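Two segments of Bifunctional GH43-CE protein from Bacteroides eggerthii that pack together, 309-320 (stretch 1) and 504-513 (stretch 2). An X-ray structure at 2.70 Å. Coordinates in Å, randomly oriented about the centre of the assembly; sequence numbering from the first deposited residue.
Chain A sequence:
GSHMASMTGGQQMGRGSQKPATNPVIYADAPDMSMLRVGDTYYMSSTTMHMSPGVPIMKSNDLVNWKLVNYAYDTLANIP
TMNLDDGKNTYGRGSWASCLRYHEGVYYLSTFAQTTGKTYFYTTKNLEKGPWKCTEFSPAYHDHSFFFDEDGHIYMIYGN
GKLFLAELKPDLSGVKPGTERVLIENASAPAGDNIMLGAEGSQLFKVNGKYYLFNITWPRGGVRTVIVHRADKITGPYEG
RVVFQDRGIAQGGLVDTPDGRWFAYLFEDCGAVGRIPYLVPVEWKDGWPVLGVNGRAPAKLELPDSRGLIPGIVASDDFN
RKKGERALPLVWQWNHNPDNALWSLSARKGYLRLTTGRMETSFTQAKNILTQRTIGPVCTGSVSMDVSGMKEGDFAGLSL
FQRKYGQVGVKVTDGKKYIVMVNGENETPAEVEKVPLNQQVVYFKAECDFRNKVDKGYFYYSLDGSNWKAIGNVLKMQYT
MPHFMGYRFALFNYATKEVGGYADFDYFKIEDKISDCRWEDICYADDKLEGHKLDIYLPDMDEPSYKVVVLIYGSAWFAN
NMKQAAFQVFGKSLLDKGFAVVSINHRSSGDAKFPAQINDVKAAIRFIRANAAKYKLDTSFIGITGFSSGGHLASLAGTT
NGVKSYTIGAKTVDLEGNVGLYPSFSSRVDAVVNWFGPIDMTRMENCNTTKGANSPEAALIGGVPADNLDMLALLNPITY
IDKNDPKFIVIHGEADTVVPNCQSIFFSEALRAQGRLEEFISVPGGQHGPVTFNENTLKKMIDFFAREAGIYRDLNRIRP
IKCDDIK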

# COMPACT_ATOMS: atom_id res chain seq x y z
N LEU A 309 -3.52 8.40 -17.39
CA LEU A 309 -4.08 9.43 -16.53
C LEU A 309 -3.03 10.51 -16.24
O LEU A 309 -3.25 11.35 -15.36
CB LEU A 309 -4.57 8.79 -15.22
CG LEU A 309 -5.43 7.54 -15.39
CD1 LEU A 309 -4.58 6.28 -15.27
CD2 LEU A 309 -6.56 7.52 -14.38
N ILE A 310 -1.92 10.50 -16.98
CA ILE A 310 -0.87 11.50 -16.83
C ILE A 310 -0.78 12.28 -18.14
O ILE A 310 -0.53 11.67 -19.19
CB ILE A 310 0.47 10.85 -16.44
CG1 ILE A 310 0.32 9.97 -15.19
CG2 ILE A 310 1.56 11.90 -16.26
CD1 ILE A 310 1.57 9.20 -14.82
N PRO A 311 -0.97 13.61 -18.09
CA PRO A 311 -1.12 14.39 -16.87
C PRO A 311 -2.54 14.89 -16.57
O PRO A 311 -2.70 15.91 -15.90
CB PRO A 311 -0.17 15.57 -17.15
CG PRO A 311 -0.37 15.86 -18.62
CD PRO A 311 -0.76 14.52 -19.23
N GLY A 312 -3.57 14.15 -17.02
CA GLY A 312 -4.97 14.61 -17.00
C GLY A 312 -5.57 14.65 -15.60
O GLY A 312 -6.17 15.66 -15.21
N ILE A 313 -5.41 13.55 -14.86
CA ILE A 313 -6.03 13.34 -13.54
C ILE A 313 -4.97 13.44 -12.43
O ILE A 313 -5.29 13.82 -11.30
CB ILE A 313 -6.75 11.97 -13.49
CG1 ILE A 313 -7.53 11.67 -14.78
CG2 ILE A 313 -7.63 11.87 -12.25
CD1 ILE A 313 -8.71 12.57 -15.01
N VAL A 314 -3.74 13.02 -12.75
CA VAL A 314 -2.56 13.13 -11.86
C VAL A 314 -1.37 13.57 -12.71
O VAL A 314 -1.18 13.07 -13.81
CB VAL A 314 -2.25 11.80 -11.14
CG1 VAL A 314 -3.32 11.43 -10.13
CG2 VAL A 314 -2.03 10.66 -12.12
N ALA A 315 -0.58 14.52 -12.19
CA ALA A 315 0.61 15.00 -12.89
C ALA A 315 1.74 15.28 -11.89
O ALA A 315 1.47 15.56 -10.72
CB ALA A 315 0.25 16.23 -13.68
N SER A 316 2.99 15.17 -12.37
CA SER A 316 4.18 15.60 -11.62
C SER A 316 4.17 17.13 -11.52
O SER A 316 3.54 17.79 -12.34
CB SER A 316 5.45 15.12 -12.29
OG SER A 316 5.47 13.70 -12.39
N ASP A 317 4.88 17.67 -10.52
CA ASP A 317 5.00 19.12 -10.32
C ASP A 317 6.42 19.45 -9.86
O ASP A 317 6.84 19.02 -8.80
CB ASP A 317 3.98 19.65 -9.31
CG ASP A 317 3.58 21.11 -9.51
OD1 ASP A 317 4.26 21.81 -10.28
OD2 ASP A 317 2.59 21.53 -8.89
N ASP A 318 7.12 20.25 -10.67
CA ASP A 318 8.49 20.69 -10.37
C ASP A 318 8.44 21.91 -9.43
O ASP A 318 9.49 22.39 -8.99
CB ASP A 318 9.26 20.99 -11.66
CG ASP A 318 8.69 22.12 -12.52
OD1 ASP A 318 7.58 22.59 -12.21
OD2 ASP A 318 9.37 22.52 -13.49
N PHE A 319 7.23 22.40 -9.15
CA PHE A 319 6.95 23.56 -8.29
C PHE A 319 7.67 24.81 -8.83
O PHE A 319 8.07 25.69 -8.07
CB PHE A 319 7.28 23.23 -6.83
CG PHE A 319 6.34 22.22 -6.21
CD1 PHE A 319 4.99 22.49 -6.10
CD2 PHE A 319 6.81 21.00 -5.75
CE1 PHE A 319 4.12 21.56 -5.54
CE2 PHE A 319 5.94 20.07 -5.19
CZ PHE A 319 4.60 20.36 -5.08
N ASN A 320 7.77 24.87 -10.17
CA ASN A 320 8.26 26.02 -10.91
C ASN A 320 7.07 26.64 -11.65
O ASN A 320 6.31 25.92 -12.30
CB ASN A 320 9.30 25.65 -11.97
CG ASN A 320 10.71 26.06 -11.62
OD1 ASN A 320 10.94 27.16 -11.11
ND2 ASN A 320 11.66 25.20 -11.94
N ASP A 504 10.67 22.19 2.84
CA ASP A 504 10.60 22.50 1.42
C ASP A 504 10.39 21.19 0.65
O ASP A 504 10.85 20.15 1.09
CB ASP A 504 11.86 23.23 0.93
CG ASP A 504 12.21 24.46 1.75
OD1 ASP A 504 11.28 25.04 2.37
OD2 ASP A 504 13.41 24.82 1.79
N PHE A 505 9.67 21.26 -0.47
CA PHE A 505 9.55 20.17 -1.44
C PHE A 505 9.97 20.69 -2.82
O PHE A 505 9.36 21.64 -3.33
CB PHE A 505 8.11 19.66 -1.53
CG PHE A 505 7.57 19.02 -0.27
CD1 PHE A 505 7.42 17.64 -0.19
CD2 PHE A 505 7.19 19.79 0.81
CE1 PHE A 505 6.90 17.06 0.95
CE2 PHE A 505 6.67 19.20 1.96
CZ PHE A 505 6.53 17.83 2.03
N ASP A 506 11.01 20.08 -3.41
CA ASP A 506 11.52 20.51 -4.72
C ASP A 506 10.51 20.13 -5.81
O ASP A 506 10.24 20.92 -6.71
CB ASP A 506 12.91 19.94 -5.02
CG ASP A 506 13.56 20.52 -6.26
OD1 ASP A 506 13.17 21.64 -6.67
OD2 ASP A 506 14.45 19.85 -6.82
N TYR A 507 9.98 18.90 -5.71
CA TYR A 507 9.09 18.33 -6.71
C TYR A 507 8.21 17.23 -6.10
O TYR A 507 8.49 16.71 -5.03
CB TYR A 507 9.89 17.80 -7.91
CG TYR A 507 10.71 16.56 -7.65
CD1 TYR A 507 10.15 15.29 -7.70
CD2 TYR A 507 12.07 16.64 -7.38
CE1 TYR A 507 10.90 14.15 -7.48
CE2 TYR A 507 12.84 15.51 -7.16
CZ TYR A 507 12.25 14.26 -7.20
OH TYR A 507 13.01 13.14 -6.97
N PHE A 508 7.12 16.93 -6.81
CA PHE A 508 6.40 15.67 -6.69
C PHE A 508 6.42 15.01 -8.07
O PHE A 508 6.28 15.68 -9.08
CB PHE A 508 4.97 15.89 -6.19
CG PHE A 508 4.08 14.67 -6.25
CD1 PHE A 508 3.98 13.80 -5.17
CD2 PHE A 508 3.36 14.37 -7.39
CE1 PHE A 508 3.17 12.68 -5.23
CE2 PHE A 508 2.55 13.25 -7.46
CZ PHE A 508 2.46 12.40 -6.38
N LYS A 509 6.62 13.69 -8.08
CA LYS A 509 6.73 12.93 -9.32
C LYS A 509 5.84 11.70 -9.19
O LYS A 509 5.85 11.05 -8.15
CB LYS A 509 8.19 12.55 -9.58
CG LYS A 509 8.63 12.64 -11.04
CD LYS A 509 8.89 11.29 -11.69
CE LYS A 509 10.21 10.70 -11.27
NZ LYS A 509 10.58 9.57 -12.15
N ILE A 510 5.07 11.41 -10.24
CA ILE A 510 4.16 10.27 -10.28
C ILE A 510 4.28 9.59 -11.65
O ILE A 510 4.35 10.25 -12.69
CB ILE A 510 2.71 10.69 -9.96
CG1 ILE A 510 1.81 9.47 -9.76
CG2 ILE A 510 2.16 11.63 -11.03
CD1 ILE A 510 0.46 9.79 -9.19
N GLU A 511 4.27 8.25 -11.61
CA GLU A 511 4.45 7.40 -12.79
C GLU A 511 3.57 6.15 -12.64
O GLU A 511 3.30 5.69 -11.53
CB GLU A 511 5.93 7.06 -12.95
CG GLU A 511 6.61 6.63 -11.66
CD GLU A 511 8.13 6.70 -11.66
OE1 GLU A 511 8.70 7.27 -12.61
OE2 GLU A 511 8.74 6.18 -10.70
N ASP A 512 3.10 5.63 -13.79
CA ASP A 512 2.20 4.47 -13.85
C ASP A 512 3.02 3.19 -13.96
O ASP A 512 2.47 2.10 -14.16
CB ASP A 512 1.19 4.60 -14.99
CG ASP A 512 1.79 4.92 -16.35
OD1 ASP A 512 2.71 4.20 -16.78
OD2 ASP A 512 1.32 5.90 -16.97
N LYS A 513 4.35 3.33 -13.85
CA LYS A 513 5.26 2.21 -13.73
C LYS A 513 5.32 1.77 -12.26
O LYS A 513 4.78 2.43 -11.37
CB LYS A 513 6.65 2.61 -14.25
O HOH W 1 12.21 21.19 -9.01

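How does the first part of stretch 1, which has no regular structure, reach the strand of stretch 2? It does so through aliphatic side chains. Ile310 points toward the strand, and its CD1 lies 3.7 Å from Ile510 O and 3.9 Å from Asp512 OD2. A cis peptide bond precedes Pro311, and the chain leaves the strand as far as Ile313, while Leu309 O accepts hydrogen bonds from the backbone N atoms of Ile313 and Val314. Val314 brings the chain back: its CB sits 3.9 Å from Ile510 CD1, an apolar contact between buried residues. Next, Ala315 O approaches the edge of the Phe508 ring, 4.0 Å from Phe508 CD2.

What does Ser316 contribute beside this apolar patch? Its hydroxyl accepts a hydrogen bond from the strand backbone, Ile510 N to Ser316 OG at 3.2 Å, so a side chain takes the place a backbone carbonyl might fill.

Where do the two backbones pair directly? At Asp317 and Phe508, which form a single antiparallel bridge. Asp317 N donates to Phe508 O at 2.8 Å, and Phe508 N returns a bond to Asp317 O at 2.9 Å. The same Asp317 O also lies 3.1 Å from Tyr507 CA, a CA-H...O contact.

What lies beyond the bridge? Asp318 O and Asp506 O come within 2.8 Å; both are acceptors, so no hydrogen bond joins them. Water 1 lies within hydrogen-bonding reach of Asp318 O (3.0 Å) and Asp506 OD1 (2.6 Å).

How does Phe319 close the contact? Its CA-to-CB bond points toward the strand, and Phe319 CE2 lies 4.3 Å from Phe505 CB and 4.4 Å from Phe508 CB. Asp506 O meets the ring edge, 3.6 Å from Phe319 CD2. Within stretch 1, Phe319 N donates to Asp317 OD1 at 3.2 Å.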